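Local coordinates for putative fructosamine-3-kinase (Thermobifida fusca YX, PDB 3F7W), which probably acts as a kinase, and by its family is likely to phosphorylate fructosamines, the sugar adducts of amines, at residues 101-106 with 234-239. Numbering follows the deposited sequence.
Sequences AAERFG and LDRVRD
Gly106 and Val237 bring their CA atoms to 4.3 Å where helices 99-114 and 234-244 pack against each other. The axes of segments 101-106 and 234-239 approach to 7.1 Å, crossing at -38°. Small residues permit this approach: Ala102 and Gly106, one helical turn apart, give Val237 a shallow seat. The CA of Gly106 lies 3.4 Å from Val237 O in a bent CA-H...O contact, and a CB at Gly106 would clash with that oxygen. A turn earlier the roles reverse, the CA of Val237 facing Ala102 O at 3.6 Å; this oxygen also accepts the backbone hydrogen bond of Gly106 N. The two methyls of Val237 divide the work. CG1, anti to the backbone N (chi1 173°), reaches the CA of Gly106 and approaches the Phe105 ring obliquely at CD2, 4.0 Å away, whereas CG2 meets Ala102 CB at 3.7 Å. An alanine in place of Val237 would probably leave a gap beside Ala102 and Gly106 and would take both methyls away from CD2 of the Phe105 ring. The close pairing through alanine and glycine joins two helices of the helical lobe in this kinase-like fold; Phe105 also touches Val200 and Ala102 touches Trp202, both on strand 200-203, while Leu109 adds to the packing on Val237. Arg236 sets its CB against Ala102 CB and runs extended from CG to NE toward the exposed margin, where Glu103 OE2 lies near its guanidinium plane, 4.3 Å from NE of Arg236, too far for a salt bridge, leaving at most a loose electrostatic attraction.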
ATOM      1  N   ALA A 101      -0.744  17.584 -12.347  1.00 27.61           N
ATOM      2  CA  ALA A 101      -1.231  16.270 -11.919  1.00 28.41           C
ATOM      3  C   ALA A 101      -0.952  16.075 -10.429  1.00 28.19           C
ATOM      4  O   ALA A 101      -1.733  15.459  -9.721  1.00 27.10           O
ATOM      5  CB  ALA A 101      -0.538  15.173 -12.741  1.00 25.00           C
ATOM      6  N   ALA A 102       0.186  16.587  -9.968  1.00 25.83           N
ATOM      7  CA  ALA A 102       0.582  16.446  -8.573  1.00 25.73           C
ATOM      8  C   ALA A 102      -0.403  17.138  -7.638  1.00 26.35           C
ATOM      9  O   ALA A 102      -0.807  16.563  -6.611  1.00 26.97           O
ATOM     10  CB  ALA A 102       2.001  16.974  -8.333  1.00 23.79           C
ATOM     11  N   GLU A 103      -0.777  18.364  -7.974  1.00 27.13           N
ATOM     12  CA  GLU A 103      -1.785  19.074  -7.182  1.00 30.36           C
ATOM     13  C   GLU A 103      -3.106  18.313  -7.160  1.00 29.18           C
ATOM     14  O   GLU A 103      -3.750  18.156  -6.108  1.00 28.03           O
ATOM     15  CB  GLU A 103      -2.006  20.472  -7.740  1.00 32.17           C
ATOM     16  CG  GLU A 103      -0.771  21.339  -7.710  1.00 40.17           C
ATOM     17  CD  GLU A 103      -1.018  22.687  -8.375  1.00 41.59           C
ATOM     18  OE1 GLU A 103      -2.193  23.128  -8.370  1.00 54.33           O
ATOM     19  OE2 GLU A 103      -0.044  23.284  -8.897  1.00 58.93           O
ATOM     20  N   ARG A 104      -3.491  17.778  -8.311  1.00 27.97           N
ATOM     21  CA  ARG A 104      -4.756  17.071  -8.397  1.00 28.79           C
ATOM     22  C   ARG A 104      -4.686  15.765  -7.582  1.00 27.40           C
ATOM     23  O   ARG A 104      -5.628  15.418  -6.870  1.00 26.98           O
ATOM     24  CB  ARG A 104      -5.109  16.820  -9.855  1.00 28.66           C
ATOM     25  CG  ARG A 104      -5.428  18.132 -10.622  1.00 33.90           C
ATOM     26  CD  ARG A 104      -5.850  17.843 -12.046  1.00 38.67           C
ATOM     27  NE  ARG A 104      -7.164  17.215 -12.002  1.00 49.89           N
ATOM     28  CZ  ARG A 104      -8.317  17.880 -11.965  1.00 60.39           C
ATOM     29  NH1 ARG A 104      -8.342  19.217 -12.000  1.00 57.40           N
ATOM     30  NH2 ARG A 104      -9.458  17.195 -11.898  1.00 60.59           N
ATOM     31  N   PHE A 105      -3.535  15.110  -7.616  1.00 25.37           N
ATOM     32  CA  PHE A 105      -3.337  13.857  -6.875  1.00 23.98           C
ATOM     33  C   PHE A 105      -3.416  14.086  -5.367  1.00 25.37           C
ATOM     34  O   PHE A 105      -3.965  13.271  -4.644  1.00 24.61           O
ATOM     35  CB  PHE A 105      -2.018  13.230  -7.281  1.00 26.42           C
ATOM     36  CG  PHE A 105      -1.730  11.920  -6.616  1.00 25.13           C
ATOM     37  CD1 PHE A 105      -2.704  10.924  -6.536  1.00 26.74           C
ATOM     38  CD2 PHE A 105      -0.487  11.689  -6.024  1.00 27.64           C
ATOM     39  CE1 PHE A 105      -2.405   9.695  -5.920  1.00 25.11           C
ATOM     40  CE2 PHE A 105      -0.206  10.494  -5.426  1.00 30.15           C
ATOM     41  CZ  PHE A 105      -1.183   9.494  -5.356  1.00 30.92           C
ATOM     42  N   GLY A 106      -2.894  15.225  -4.895  1.00 24.06           N
ATOM     43  CA  GLY A 106      -3.025  15.612  -3.487  1.00 24.87           C
ATOM     44  C   GLY A 106      -4.477  15.628  -3.037  1.00 24.58           C
ATOM     45  O   GLY A 106      -4.827  15.088  -2.000  1.00 25.01           O
ATOM     46  N   LEU A 234       6.637  15.790  -4.810  1.00 28.33           N
ATOM     47  CA  LEU A 234       6.147  15.458  -3.472  1.00 28.78           C
ATOM     48  C   LEU A 234       5.568  16.647  -2.737  1.00 29.01           C
ATOM     49  O   LEU A 234       4.469  16.551  -2.214  1.00 29.31           O
ATOM     50  CB  LEU A 234       7.245  14.851  -2.609  1.00 30.97           C
ATOM     51  CG  LEU A 234       6.819  14.443  -1.198  1.00 31.80           C
ATOM     52  CD1 LEU A 234       5.675  13.391  -1.199  1.00 27.32           C
ATOM     53  CD2 LEU A 234       8.029  13.923  -0.433  1.00 33.24           C
ATOM     54  N   ASP A 235       6.284  17.775  -2.697  1.00 28.14           N
ATOM     55  CA  ASP A 235       5.787  18.925  -1.948  1.00 28.20           C
ATOM     56  C   ASP A 235       4.484  19.489  -2.518  1.00 28.17           C
ATOM     57  O   ASP A 235       3.617  19.922  -1.757  1.00 26.63           O
ATOM     58  CB  ASP A 235       6.845  20.026  -1.875  1.00 31.30           C
ATOM     59  CG  ASP A 235       7.984  19.675  -0.949  1.00 35.16           C
ATOM     60  OD1 ASP A 235       7.759  18.881  -0.028  1.00 38.79           O
ATOM     61  OD2 ASP A 235       9.093  20.212  -1.142  1.00 42.28           O
ATOM     62  N   ARG A 236       4.333  19.482  -3.842  1.00 27.97           N
ATOM     63  CA  ARG A 236       3.063  19.905  -4.443  1.00 27.99           C
ATOM     64  C   ARG A 236       1.908  18.982  -4.076  1.00 27.19           C
ATOM     65  O   ARG A 236       0.796  19.453  -3.854  1.00 26.43           O
ATOM     66  CB  ARG A 236       3.139  19.990  -5.949  1.00 28.99           C
ATOM     67  CG  ARG A 236       3.844  21.229  -6.448  1.00 35.08           C
ATOM     68  CD  ARG A 236       3.689  21.366  -7.951  1.00 43.67           C
ATOM     69  NE  ARG A 236       4.167  22.659  -8.459  1.00 47.38           N
ATOM     70  CZ  ARG A 236       5.446  22.978  -8.647  1.00 48.31           C
ATOM     71  NH1 ARG A 236       6.423  22.124  -8.347  1.00 49.89           N
ATOM     72  NH2 ARG A 236       5.756  24.174  -9.136  1.00 53.15           N
ATOM     73  N   VAL A 237       2.170  17.678  -4.019  1.00 27.20           N
ATOM     74  CA  VAL A 237       1.140  16.713  -3.616  1.00 27.67           C
ATOM     75  C   VAL A 237       0.754  17.001  -2.177  1.00 28.02           C
ATOM     76  O   VAL A 237      -0.415  17.116  -1.886  1.00 25.64           O
ATOM     77  CB  VAL A 237       1.597  15.244  -3.754  1.00 28.01           C
ATOM     78  CG1 VAL A 237       0.534  14.250  -3.145  1.00 24.75           C
ATOM     79  CG2 VAL A 237       1.933  14.919  -5.252  1.00 25.82           C
ATOM     80  N   ARG A 238       1.743  17.114  -1.289  1.00 28.77           N
ATOM     81  CA  ARG A 238       1.473  17.347   0.140  1.00 31.40           C
ATOM     82  C   ARG A 238       0.819  18.688   0.397  1.00 29.63           C
ATOM     83  O   ARG A 238      -0.065  18.773   1.227  1.00 31.19           O
ATOM     84  CB  ARG A 238       2.760  17.230   0.986  1.00 32.30           C
ATOM     85  CG  ARG A 238       3.231  15.801   1.128  1.00 36.53           C
ATOM     86  CD  ARG A 238       4.267  15.627   2.237  1.00 36.38           C
ATOM     87  NE  ARG A 238       5.477  16.403   1.958  1.00 34.93           N
ATOM     88  CZ  ARG A 238       6.699  16.068   2.359  1.00 29.83           C
ATOM     89  NH1 ARG A 238       6.931  14.971   3.079  1.00 30.31           N
ATOM     90  NH2 ARG A 238       7.700  16.849   2.043  1.00 29.10           N
ATOM     91  N   ASP A 239       1.257  19.739  -0.295  1.00 29.65           N
ATOM     92  CA  ASP A 239       0.633  21.049  -0.167  1.00 29.69           C
ATOM     93  C   ASP A 239      -0.841  21.037  -0.566  1.00 28.97           C
ATOM     94  O   ASP A 239      -1.686  21.580   0.146  1.00 26.93           O
ATOM     95  CB  ASP A 239       1.372  22.106  -1.017  1.00 30.81           C
ATOM     96  CG  ASP A 239       2.727  22.493  -0.449  1.00 32.16           C
ATOM     97  OD1 ASP A 239       3.065  22.080   0.675  1.00 35.41           O
ATOM     98  OD2 ASP A 239       3.466  23.209  -1.155  1.00 37.79           O
TER